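Local coordinates for reticulocyte binding protein (Streptococcus agalactiae COH1, PDB 3FAW) that probably hydrolyses alpha-1,6-glucosidic linkages in pullulan and related alpha-glucans at the streptococcal cell surface, at residues E272-D277 against G356-K361; Y342-D347 against A571-L576; S523-F528 against H579-K584; H661-Y664 against I670-F673. All coordinates share one frame; numbering follows the deposited sequence.

Contact 1 (E272-D277 against G356-K361); sequences EAHVRD and GMYSEK
The hydroxyl of Tyr358, which is hydrogen-bonded to the hydroxyl of Tyr321, lies against the imidazole of His274. Here Tyr358 OH approaches the ring carbon His274 CE1 to 3.2 Å. The two rings form an offset edge-to-face pair. Their planes stand at 89°, and the tyrosine presents its edge to the face of the histidine. The imidazole is held by other bonds. NE2 donates to the backbone O of Asn343, while ND1 takes a weak bond from the backbone N of Arg276. The ring of His274 reaches the hydroxyl because chi1 of -170° swings CG away from the backbone N.

Val275 packs on one face of the Tyr358 ring. Its CB sits 4.0 Å from the ring centroid, close to the ring normal, in a CH-pi contact. CG1 reaches to 3.8 Å from Tyr358 CD1. CB of Met357 lies over the rim of the opposite face.

A water bridges the Arg276 side chain and the backbone of Met357. It accepts from Arg276 NH1, 3.3 Å away, and donates to Met357 O. The same guanidinium makes a salt bridge to Asp668. The bond from His274 NE2 to Asn343 O implies a proton on NE2; ND1 is only weakly engaged.

Contact 2 (Y342-D347 against A571-L576); sequences YNWGYD and AAHDNL. With CA (calcium ion), chain D.
His573 drives the edge of its imidazole into the face of Trp344, and this is the tight part of the contact. His573 CD2 rides over the six-membered ring, 3.6 Å from Trp344 CZ3. The planes stand at 79° and the centroids are 4.6 Å apart, so the pair is edge-to-face. The backbone O of His573 also comes close to the indole rim, 3.2 Å from Trp344 CZ2. His573 holds CG between its backbone N and carbonyl carbon (chi1 73°), which directs the ring toward the tryptophan. A hydrogen bond from ND1 to Glu272 limits its rotation.

The approach of Tyr346 to the imidazole is looser. The two side chains come from opposite directions, with the ring planes only 18° apart, but the rings are slid past each other and barely overlap. The nearest atoms here are Tyr346 OH and His573 CE1, at 3.1 Å. That hydroxyl is hydrogen-bonded to Asp389. Tyr346 is partly exposed, whereas Trp344 and His573 are buried.

Behind the aromatic cluster, Asn343 OD1 accepts from Gly345 N in an Asx turn, and its ND2 donates to Asp347 OD2 at 3.1 Å. Tyr342 O binds a calcium ion at 2.3 Å, together with Asn340, Asp665 and four waters. The run Tyr-Asn-Trp-Gly-Tyr-Asp is the signature of type I pullulanases. Here it meets the loop after the seventh barrel strand, at the end of the TIM barrel where enzymes of the alpha-amylase family have their active site.

Contact 3 (S523-F528 against H579-K584); sequences SLKSGF and HDVIAK
Val581 makes the van der Waals contacts: one methyl on the lysine chain of Lys525, the other against the hydroxyl of Ser526. Its CG1 touches Lys525 CE at 3.6 Å. Its CG2 lies 3.6 Å from Ser526 OG. The lysine is bent at chi2 and chi3, so its chain doubles back and crosses the valine at about a right angle. On the valine, CG1 sits between the backbone N and the carbonyl carbon (chi1 74°) while CG2 lies anti to the N, and this spreads the two methyls over both partners.

In the TIM barrel, helix 518-525 follows the sixth strand and helix 578-586 follows the seventh. The contact therefore joins helices that follow adjacent barrel strands, and the first is met at its C-terminal end. Ser526 leaves helical geometry there with a positive phi of 72°.

The polar bonds run within segment 523-528 or to other parts of the chain. Lys525 NZ donates to Ser526 O at 3.0 Å, nearly straight on to the carbonyl, and has a weak second bond to Ile570 O. Ser526 OG is hydrogen-bonded to Gly532 N.

Contact 4 (H661-Y664 against I670-F673); sequences HDSY and INHF
Within the long excursion that follows the eighth strand of the TIM barrel, Ser663 is tied to Asn671 at the end of the short helix 668-671. One amide side chain grips one residue twice. Asn671 ND2 donates to the backbone O of Ser663 at 3.0 Å, with an N-H...O angle of 162°, in the carbonyl plane and close to the plane of the amide. Ser663 OG in turn donates to Asn671 OD1 at 2.8 Å, on a lone pair of that oxygen. The pair of bonds fixes the rotation of the amide and draws the two ends of the loop together.

Each group has a further partner. Lys627 NZ is hydrogen-bonded to Ser663 OG, and Asn671 ND2 makes a weak bond to Ser666 O inside the loop. The residues that touch are buried, so these bonds satisfy polar atoms away from solvent. Ser663 turns OG to the amide because it lies between the backbone N and the carbonyl carbon (chi1 64°).

Beside the polar pair there is a small apolar contact. Ile670 points CB toward the serine, and its CG2 methyl rests 4.0 Å from Ser663 CB.

All four contacts belong to the TIM-barrel domain and involve segments that follow its strands. Contact 1 opens on strand 269-273. Contacts 1 and 2 share the long excursion between strand 312-315 and helix 367-381, and their segments alternate along the chain. Contact 2 likewise alternates with contact 3, which it touches through Leu576 on Val581. Contact 4 closes last. Contacts 2 and 4 are neighbours, with centres about 7 Å apart, and Trp344 packs on Ser663 and Tyr664. Contacts 1 and 3 are the farthest apart, about 28 Å between centres. Contacts 1, 2 and 4 thus bring excursions after several barrel strands together, probably shaping the end where this family has its active site.

Contact 1 (E272-D277 against G356-K361)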
loop_
_atom_site.group_PDB
_atom_site.type_symbol
_atom_site.label_atom_id
_atom_site.label_comp_id
_atom_site.label_asym_id
_atom_site.label_seq_id
_atom_site.Cartn_x
_atom_site.Cartn_y
_atom_site.Cartn_z
ATOM N N GLU A 272 8.333 6.331 4.710
ATOM C CA GLU A 272 7.000 5.800 5.040
ATOM C C GLU A 272 6.533 6.161 6.454
ATOM O O GLU A 272 7.061 5.639 7.437
ATOM C CB GLU A 272 6.965 4.278 4.865
ATOM C CG GLU A 272 5.551 3.670 4.979
ATOM C CD GLU A 272 5.550 2.186 5.312
ATOM O OE1 GLU A 272 6.459 1.725 6.031
ATOM O OE2 GLU A 272 4.626 1.476 4.863
ATOM N N ALA A 273 5.515 7.020 6.537
ATOM C CA ALA A 273 4.948 7.465 7.817
ATOM C C ALA A 273 3.422 7.306 7.904
ATOM O O ALA A 273 2.703 7.435 6.910
ATOM C CB ALA A 273 5.330 8.924 8.074
ATOM N N HIS A 274 2.951 7.020 9.115
ATOM C CA HIS A 274 1.531 7.032 9.466
ATOM C C HIS A 274 1.215 8.398 10.108
ATOM O O HIS A 274 1.978 8.887 10.945
ATOM C CB HIS A 274 1.272 5.892 10.453
ATOM C CG HIS A 274 -0.170 5.625 10.741
ATOM N ND1 HIS A 274 -0.916 6.404 11.601
ATOM C CD2 HIS A 274 -0.989 4.630 10.330
ATOM C CE1 HIS A 274 -2.139 5.913 11.684
ATOM N NE2 HIS A 274 -2.210 4.836 10.923
ATOM N N VAL A 275 0.101 9.009 9.705
ATOM C CA VAL A 275 -0.235 10.388 10.108
ATOM C C VAL A 275 -0.422 10.551 11.620
ATOM O O VAL A 275 -0.059 11.586 12.190
ATOM C CB VAL A 275 -1.500 10.898 9.375
ATOM C CG1 VAL A 275 -1.919 12.272 9.895
ATOM C CG2 VAL A 275 -1.252 10.953 7.874
ATOM N N ARG A 276 -0.995 9.534 12.256
ATOM C CA ARG A 276 -1.108 9.483 13.714
ATOM C C ARG A 276 0.272 9.366 14.372
ATOM O O ARG A 276 0.642 10.201 15.204
ATOM C CB ARG A 276 -1.986 8.300 14.135
ATOM C CG ARG A 276 -2.192 8.147 15.642
ATOM C CD ARG A 276 -3.043 9.267 16.196
ATOM N NE ARG A 276 -3.392 9.050 17.599
ATOM C CZ ARG A 276 -4.251 9.793 18.294
ATOM N NH1 ARG A 276 -4.882 10.820 17.732
ATOM N NH2 ARG A 276 -4.486 9.501 19.563
ATOM N N ASP A 277 1.018 8.329 13.985
ATOM C CA ASP A 277 2.334 8.029 14.572
ATOM C C ASP A 277 3.242 9.248 14.658
ATOM O O ASP A 277 3.908 9.472 15.671
ATOM C CB ASP A 277 3.083 6.975 13.737
ATOM C CG ASP A 277 2.412 5.612 13.744
ATOM O OD1 ASP A 277 1.379 5.431 14.427
ATOM O OD2 ASP A 277 2.931 4.715 13.044
ATOM N N GLY A 356 -11.959 10.571 8.237
ATOM C CA GLY A 356 -12.151 11.684 9.158
ATOM C C GLY A 356 -11.220 11.643 10.367
ATOM O O GLY A 356 -11.200 12.583 11.154
ATOM N N MET A 357 -10.449 10.562 10.517
ATOM C CA MET A 357 -9.557 10.387 11.679
ATOM C C MET A 357 -8.437 11.436 11.763
ATOM O O MET A 357 -7.985 11.775 12.860
ATOM C CB MET A 357 -8.935 8.986 11.662
ATOM C CG MET A 357 -8.273 8.541 12.979
ATOM S SD MET A 357 -9.447 8.340 14.337
ATOM C CE MET A 357 -9.235 9.889 15.211
ATOM N N TYR A 358 -7.995 11.936 10.610
ATOM C CA TYR A 358 -6.871 12.871 10.545
ATOM C C TYR A 358 -7.311 14.317 10.340
ATOM O O TYR A 358 -6.485 15.197 10.063
ATOM C CB TYR A 358 -5.899 12.423 9.451
ATOM C CG TYR A 358 -5.569 10.956 9.567
ATOM C CD1 TYR A 358 -5.156 10.414 10.784
ATOM C CD2 TYR A 358 -5.697 10.097 8.477
ATOM C CE1 TYR A 358 -4.864 9.073 10.910
ATOM C CE2 TYR A 358 -5.397 8.750 8.592
ATOM C CZ TYR A 358 -4.986 8.244 9.815
ATOM O OH TYR A 358 -4.692 6.912 9.952
ATOM N N SER A 359 -8.607 14.555 10.519
ATOM C CA SER A 359 -9.192 15.884 10.400
ATOM C C SER A 359 -9.441 16.482 11.778
ATOM O O SER A 359 -9.854 15.784 12.712
ATOM C CB SER A 359 -10.511 15.807 9.625
ATOM O OG SER A 359 -11.204 17.046 9.649
ATOM N N GLU A 360 -9.193 17.781 11.903
ATOM C CA GLU A 360 -9.516 18.502 13.134
ATOM C C GLU A 360 -11.029 18.682 13.302
ATOM O O GLU A 360 -11.520 18.805 14.423
ATOM C CB GLU A 360 -8.796 19.850 13.165
ATOM C CG GLU A 360 -7.293 19.707 13.359
ATOM C CD GLU A 360 -6.612 21.024 13.640
ATOM O OE1 GLU A 360 -6.726 21.934 12.795
ATOM O OE2 GLU A 360 -5.959 21.145 14.699
ATOM N N LYS A 361 -11.760 18.667 12.187
ATOM C CA LYS A 361 -13.211 18.866 12.193
ATOM C C LYS A 361 -13.936 17.771 11.402
ATOM O O LYS A 361 -14.477 18.038 10.331
ATOM C CB LYS A 361 -13.545 20.245 11.613
ATOM C CG LYS A 361 -12.931 21.398 12.386
ATOM C CD LYS A 361 -13.460 22.738 11.905
ATOM C CE LYS A 361 -14.816 23.072 12.521
ATOM N NZ LYS A 361 -15.287 24.429 12.130
HETATM O O HOH W 1 -5.457 10.952 14.505
#

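Contact 2 (Y342-D347 against A571-L576)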
loop_
_atom_site.group_PDB
_atom_site.type_symbol
_atom_site.label_atom_id
_atom_site.label_comp_id
_atom_site.label_asym_id
_atom_site.label_seq_id
_atom_site.Cartn_x
_atom_site.Cartn_y
_atom_site.Cartn_z
ATOM N N TYR A 342 -6.700 3.093 17.501
ATOM C CA TYR A 342 -5.652 3.105 16.485
ATOM C C TYR A 342 -5.914 2.114 15.351
ATOM O O TYR A 342 -6.401 1.011 15.581
ATOM C CB TYR A 342 -4.306 2.762 17.128
ATOM C CG TYR A 342 -3.155 2.889 16.168
ATOM C CD1 TYR A 342 -2.518 4.105 15.988
ATOM C CD2 TYR A 342 -2.722 1.799 15.417
ATOM C CE1 TYR A 342 -1.473 4.233 15.106
ATOM C CE2 TYR A 342 -1.673 1.920 14.526
ATOM C CZ TYR A 342 -1.053 3.142 14.376
ATOM O OH TYR A 342 -0.011 3.282 13.493
ATOM N N ASN A 343 -5.565 2.513 14.131
ATOM C CA ASN A 343 -5.703 1.649 12.958
ATOM C C ASN A 343 -4.742 2.128 11.879
ATOM O O ASN A 343 -4.711 3.320 11.583
ATOM C CB ASN A 343 -7.149 1.702 12.450
ATOM C CG ASN A 343 -7.497 0.570 11.493
ATOM O OD1 ASN A 343 -6.631 -0.015 10.838
ATOM N ND2 ASN A 343 -8.786 0.262 11.404
ATOM N N TRP A 344 -3.955 1.212 11.306
ATOM C CA TRP A 344 -3.088 1.550 10.168
ATOM C C TRP A 344 -3.921 2.053 8.997
ATOM O O TRP A 344 -3.527 2.997 8.314
ATOM C CB TRP A 344 -2.250 0.353 9.692
ATOM C CG TRP A 344 -1.011 0.064 10.484
ATOM C CD1 TRP A 344 -0.325 0.924 11.297
ATOM C CD2 TRP A 344 -0.279 -1.171 10.499
ATOM N NE1 TRP A 344 0.766 0.292 11.838
ATOM C CE2 TRP A 344 0.819 -0.993 11.368
ATOM C CE3 TRP A 344 -0.456 -2.415 9.878
ATOM C CZ2 TRP A 344 1.743 -2.009 11.625
ATOM C CZ3 TRP A 344 0.461 -3.428 10.139
ATOM C CH2 TRP A 344 1.546 -3.217 11.007
ATOM N N GLY A 345 -5.056 1.395 8.763
ATOM C CA GLY A 345 -5.999 1.795 7.721
ATOM C C GLY A 345 -6.236 0.784 6.610
ATOM O O GLY A 345 -6.796 1.138 5.571
ATOM N N TYR A 346 -5.859 -0.476 6.833
ATOM C CA TYR A 346 -6.016 -1.522 5.817
ATOM C C TYR A 346 -7.354 -2.255 5.958
ATOM O O TYR A 346 -7.431 -3.469 5.775
ATOM C CB TYR A 346 -4.821 -2.487 5.856
ATOM C CG TYR A 346 -3.518 -1.781 5.564
ATOM C CD1 TYR A 346 -3.196 -1.388 4.269
ATOM C CD2 TYR A 346 -2.627 -1.466 6.586
ATOM C CE1 TYR A 346 -2.014 -0.719 3.996
ATOM C CE2 TYR A 346 -1.440 -0.795 6.322
ATOM C CZ TYR A 346 -1.142 -0.428 5.027
ATOM O OH TYR A 346 0.028 0.241 4.769
ATOM N N ASP A 347 -8.406 -1.487 6.261
ATOM C CA ASP A 347 -9.789 -1.967 6.291
ATOM C C ASP A 347 -10.655 -1.012 5.455
ATOM O O ASP A 347 -11.474 -0.269 6.003
ATOM C CB ASP A 347 -10.297 -2.012 7.735
ATOM C CG ASP A 347 -9.384 -2.805 8.653
ATOM O OD1 ASP A 347 -9.068 -3.965 8.323
ATOM O OD2 ASP A 347 -8.987 -2.267 9.708
ATOM N N ALA A 571 13.209 -2.385 6.239
ATOM C CA ALA A 571 12.128 -2.252 7.223
ATOM C C ALA A 571 10.949 -1.461 6.666
ATOM O O ALA A 571 11.074 -0.743 5.672
ATOM C CB ALA A 571 12.639 -1.601 8.483
ATOM N N ALA A 572 9.807 -1.606 7.329
ATOM C CA ALA A 572 8.576 -0.904 6.972
ATOM C C ALA A 572 7.634 -0.958 8.169
ATOM O O ALA A 572 8.008 -1.459 9.224
ATOM C CB ALA A 572 7.933 -1.540 5.758
ATOM N N HIS A 573 6.417 -0.449 8.002
ATOM C CA HIS A 573 5.423 -0.467 9.078
ATOM C C HIS A 573 5.104 -1.894 9.543
ATOM O O HIS A 573 4.809 -2.108 10.715
ATOM C CB HIS A 573 4.142 0.254 8.647
ATOM C CG HIS A 573 3.321 -0.515 7.657
ATOM N ND1 HIS A 573 3.456 -0.357 6.295
ATOM C CD2 HIS A 573 2.373 -1.466 7.835
ATOM C CE1 HIS A 573 2.620 -1.172 5.677
ATOM N NE2 HIS A 573 1.951 -1.856 6.588
ATOM N N ASP A 574 5.167 -2.850 8.613
ATOM C CA ASP A 574 4.923 -4.273 8.893
ATOM C C ASP A 574 6.133 -4.918 9.548
ATOM O O ASP A 574 7.264 -4.491 9.310
ATOM C CB ASP A 574 4.638 -5.045 7.597
ATOM C CG ASP A 574 3.231 -4.850 7.082
ATOM O OD1 ASP A 574 2.304 -4.672 7.899
ATOM O OD2 ASP A 574 3.048 -4.902 5.848
ATOM N N ASN A 575 5.897 -5.956 10.354
ATOM C CA ASN A 575 6.971 -6.746 10.979
ATOM C C ASN A 575 7.791 -5.945 12.008
ATOM O O ASN A 575 7.470 -4.790 12.287
ATOM C CB ASN A 575 7.860 -7.379 9.898
ATOM C CG ASN A 575 7.056 -8.163 8.873
ATOM O OD1 ASN A 575 6.408 -9.157 9.203
ATOM N ND2 ASN A 575 7.091 -7.713 7.623
ATOM N N LEU A 576 8.822 -6.557 12.593
ATOM C CA LEU A 576 9.658 -5.866 13.590
ATOM C C LEU A 576 10.389 -4.673 12.978
ATOM O O LEU A 576 10.770 -4.712 11.806
ATOM C CB LEU A 576 10.693 -6.820 14.203
ATOM C CG LEU A 576 10.168 -7.986 15.049
ATOM C CD1 LEU A 576 11.285 -8.984 15.331
ATOM C CD2 LEU A 576 9.546 -7.483 16.347
HETATM CA CA CA D . -7.904 -0.711 15.968
HETATM O O HOH W 2 -9.441 1.065 15.214
HETATM O O HOH W 3 -9.956 -1.526 17.530
HETATM O O HOH W 4 -9.502 -1.941 14.394
HETATM O O HOH W 5 -6.359 -1.542 14.310
#

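Contact 3 (S523-F528 against H579-K584)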
loop_
_atom_site.group_PDB
_atom_site.type_symbol
_atom_site.label_atom_id
_atom_site.label_comp_id
_atom_site.label_asym_id
_atom_site.label_seq_id
_atom_site.Cartn_x
_atom_site.Cartn_y
_atom_site.Cartn_z
ATOM N N SER A 523 18.261 -11.078 3.126
ATOM C CA SER A 523 19.707 -11.295 3.109
ATOM C C SER A 523 20.448 -10.413 4.120
ATOM O O SER A 523 21.400 -10.867 4.759
ATOM C CB SER A 523 20.265 -11.062 1.705
ATOM O OG SER A 523 19.719 -11.988 0.782
ATOM N N LEU A 524 20.006 -9.164 4.269
ATOM C CA LEU A 524 20.670 -8.218 5.179
ATOM C C LEU A 524 20.267 -8.362 6.651
ATOM O O LEU A 524 21.124 -8.264 7.529
ATOM C CB LEU A 524 20.431 -6.772 4.727
ATOM C CG LEU A 524 21.053 -6.326 3.398
ATOM C CD1 LEU A 524 21.017 -4.801 3.283
ATOM C CD2 LEU A 524 22.479 -6.839 3.239
ATOM N N LYS A 525 18.980 -8.574 6.927
ATOM C CA LYS A 525 18.496 -8.580 8.326
ATOM C C LYS A 525 17.296 -9.495 8.625
ATOM O O LYS A 525 16.606 -9.299 9.624
ATOM C CB LYS A 525 18.195 -7.138 8.786
ATOM C CG LYS A 525 17.430 -6.269 7.785
ATOM C CD LYS A 525 16.017 -6.767 7.488
ATOM C CE LYS A 525 15.086 -6.624 8.695
ATOM N NZ LYS A 525 13.668 -6.857 8.325
ATOM N N SER A 526 17.065 -10.489 7.769
ATOM C CA SER A 526 15.957 -11.453 7.918
ATOM C C SER A 526 14.560 -10.893 7.641
ATOM O O SER A 526 14.330 -9.679 7.634
ATOM C CB SER A 526 15.969 -12.130 9.299
ATOM O OG SER A 526 15.343 -11.332 10.300
ATOM N N GLY A 527 13.637 -11.824 7.421
ATOM C CA GLY A 527 12.225 -11.533 7.187
ATOM C C GLY A 527 11.463 -12.831 6.968
ATOM O O GLY A 527 11.989 -13.906 7.231
ATOM N N PHE A 528 10.230 -12.738 6.481
ATOM C CA PHE A 528 9.413 -13.931 6.226
ATOM C C PHE A 528 10.119 -14.882 5.245
ATOM O O PHE A 528 10.673 -14.429 4.240
ATOM C CB PHE A 528 8.048 -13.529 5.669
ATOM C CG PHE A 528 7.118 -14.691 5.443
ATOM C CD1 PHE A 528 6.357 -15.202 6.488
ATOM C CD2 PHE A 528 7.007 -15.278 4.186
ATOM C CE1 PHE A 528 5.499 -16.278 6.285
ATOM C CE2 PHE A 528 6.153 -16.354 3.974
ATOM C CZ PHE A 528 5.395 -16.853 5.026
ATOM N N HIS A 579 15.619 -1.805 14.401
ATOM C CA HIS A 579 16.265 -1.894 15.714
ATOM C C HIS A 579 15.903 -3.196 16.436
ATOM O O HIS A 579 16.781 -3.933 16.903
ATOM C CB HIS A 579 15.850 -0.696 16.574
ATOM C CG HIS A 579 16.345 -0.762 17.985
ATOM N ND1 HIS A 579 15.640 -1.389 18.989
ATOM C CD2 HIS A 579 17.471 -0.278 18.560
ATOM C CE1 HIS A 579 16.317 -1.294 20.122
ATOM N NE2 HIS A 579 17.429 -0.622 19.889
ATOM N N ASP A 580 14.603 -3.472 16.511
ATOM C CA ASP A 580 14.087 -4.607 17.272
ATOM C C ASP A 580 14.468 -5.959 16.666
ATOM O O ASP A 580 14.733 -6.914 17.397
ATOM C CB ASP A 580 12.563 -4.509 17.420
ATOM C CG ASP A 580 12.122 -3.329 18.287
ATOM O OD1 ASP A 580 12.955 -2.698 18.969
ATOM O OD2 ASP A 580 10.913 -3.038 18.294
ATOM N N VAL A 581 14.489 -6.042 15.338
ATOM C CA VAL A 581 14.861 -7.284 14.648
ATOM C C VAL A 581 16.368 -7.553 14.765
ATOM O O VAL A 581 16.793 -8.702 14.856
ATOM C CB VAL A 581 14.417 -7.273 13.162
ATOM C CG1 VAL A 581 15.313 -6.355 12.319
ATOM C CG2 VAL A 581 14.406 -8.685 12.602
ATOM N N ILE A 582 17.171 -6.492 14.775
ATOM C CA ILE A 582 18.606 -6.617 15.038
ATOM C C ILE A 582 18.856 -7.175 16.442
ATOM O O ILE A 582 19.632 -8.113 16.603
ATOM C CB ILE A 582 19.345 -5.271 14.857
ATOM C CG1 ILE A 582 19.495 -4.951 13.367
ATOM C CG2 ILE A 582 20.725 -5.311 15.522
ATOM C CD1 ILE A 582 19.945 -3.528 13.076
ATOM N N ALA A 583 18.185 -6.606 17.444
ATOM C CA ALA A 583 18.324 -7.048 18.836
ATOM C C ALA A 583 17.863 -8.495 19.022
ATOM O O ALA A 583 18.475 -9.260 19.779
ATOM C CB ALA A 583 17.546 -6.124 19.770
ATOM N N LYS A 584 16.782 -8.855 18.333
ATOM C CA LYS A 584 16.277 -10.229 18.331
ATOM C C LYS A 584 17.249 -11.179 17.639
ATOM O O LYS A 584 17.521 -12.268 18.146
ATOM C CB LYS A 584 14.907 -10.299 17.641
ATOM C CG LYS A 584 14.403 -11.717 17.349
ATOM C CD LYS A 584 14.197 -12.534 18.616
ATOM C CE LYS A 584 13.696 -13.940 18.299
ATOM N NZ LYS A 584 13.452 -14.738 19.533
#

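Contact 4 (H661-Y664 against I670-F673)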
loop_
_atom_site.group_PDB
_atom_site.type_symbol
_atom_site.label_atom_id
_atom_site.label_comp_id
_atom_site.label_asym_id
_atom_site.label_seq_id
_atom_site.Cartn_x
_atom_site.Cartn_y
_atom_site.Cartn_z
ATOM N N HIS A 661 5.665 -7.104 16.547
ATOM C CA HIS A 661 5.988 -7.279 15.128
ATOM C C HIS A 661 4.802 -6.984 14.203
ATOM O O HIS A 661 4.943 -7.029 12.985
ATOM C CB HIS A 661 6.516 -8.696 14.858
ATOM C CG HIS A 661 5.533 -9.782 15.166
ATOM N ND1 HIS A 661 5.537 -10.470 16.362
ATOM C CD2 HIS A 661 4.521 -10.304 14.433
ATOM C CE1 HIS A 661 4.564 -11.364 16.353
ATOM N NE2 HIS A 661 3.932 -11.284 15.196
ATOM N N ASP A 662 3.635 -6.689 14.770
ATOM C CA ASP A 662 2.463 -6.330 13.962
ATOM C C ASP A 662 1.591 -5.361 14.749
ATOM O O ASP A 662 0.665 -5.767 15.454
ATOM C CB ASP A 662 1.690 -7.594 13.558
ATOM C CG ASP A 662 0.512 -7.313 12.626
ATOM O OD1 ASP A 662 0.344 -6.169 12.153
ATOM O OD2 ASP A 662 -0.252 -8.261 12.357
ATOM N N SER A 663 1.893 -4.071 14.614
ATOM C CA SER A 663 1.304 -3.046 15.478
ATOM C C SER A 663 0.067 -2.355 14.883
ATOM O O SER A 663 -0.240 -1.216 15.227
ATOM C CB SER A 663 2.373 -2.012 15.861
ATOM O OG SER A 663 2.843 -1.308 14.729
ATOM N N TYR A 664 -0.662 -3.063 14.023
ATOM C CA TYR A 664 -1.853 -2.512 13.369
ATOM C C TYR A 664 -2.958 -2.101 14.355
ATOM O O TYR A 664 -3.726 -1.186 14.066
ATOM C CB TYR A 664 -2.411 -3.510 12.342
ATOM C CG TYR A 664 -3.347 -4.565 12.910
ATOM C CD1 TYR A 664 -4.704 -4.557 12.598
ATOM C CD2 TYR A 664 -2.877 -5.566 13.759
ATOM C CE1 TYR A 664 -5.568 -5.518 13.112
ATOM C CE2 TYR A 664 -3.736 -6.532 14.280
ATOM C CZ TYR A 664 -5.079 -6.501 13.951
ATOM O OH TYR A 664 -5.939 -7.454 14.457
ATOM N N ILE A 670 2.908 2.342 21.865
ATOM C CA ILE A 670 3.697 1.489 20.980
ATOM C C ILE A 670 4.063 2.201 19.677
ATOM O O ILE A 670 5.207 2.134 19.234
ATOM C CB ILE A 670 2.930 0.187 20.625
ATOM C CG1 ILE A 670 2.883 -0.757 21.829
ATOM C CG2 ILE A 670 3.573 -0.513 19.425
ATOM C CD1 ILE A 670 4.218 -1.414 22.150
ATOM N N ASN A 671 3.086 2.884 19.082
ATOM C CA ASN A 671 3.177 3.333 17.686
ATOM C C ASN A 671 3.747 4.735 17.440
ATOM O O ASN A 671 4.023 5.084 16.291
ATOM C CB ASN A 671 1.795 3.232 17.018
ATOM C CG ASN A 671 1.481 1.834 16.525
ATOM O OD1 ASN A 671 2.412 1.246 15.788
ATOM N ND2 ASN A 671 0.413 1.290 16.803
ATOM N N HIS A 672 3.931 5.533 18.489
ATOM C CA HIS A 672 4.350 6.927 18.303
ATOM C C HIS A 672 5.801 7.057 17.825
ATOM O O HIS A 672 6.665 6.255 18.181
ATOM C CB HIS A 672 4.118 7.768 19.575
ATOM C CG HIS A 672 5.086 7.494 20.687
ATOM N ND1 HIS A 672 6.226 8.244 20.882
ATOM C CD2 HIS A 672 5.074 6.568 21.676
ATOM C CE1 HIS A 672 6.881 7.782 21.933
ATOM N NE2 HIS A 672 6.202 6.766 22.434
ATOM N N PHE A 673 6.042 8.073 17.001
ATOM C CA PHE A 673 7.389 8.475 16.636
ATOM C C PHE A 673 7.994 9.137 17.879
ATOM O O PHE A 673 7.397 10.046 18.454
ATOM C CB PHE A 673 7.334 9.449 15.450
ATOM C CG PHE A 673 8.680 9.818 14.877
ATOM C CD1 PHE A 673 9.248 9.065 13.859
ATOM C CD2 PHE A 673 9.358 10.943 15.329
ATOM C CE1 PHE A 673 10.482 9.418 13.313
ATOM C CE2 PHE A 673 10.592 11.303 14.792
ATOM C CZ PHE A 673 11.156 10.539 13.787
#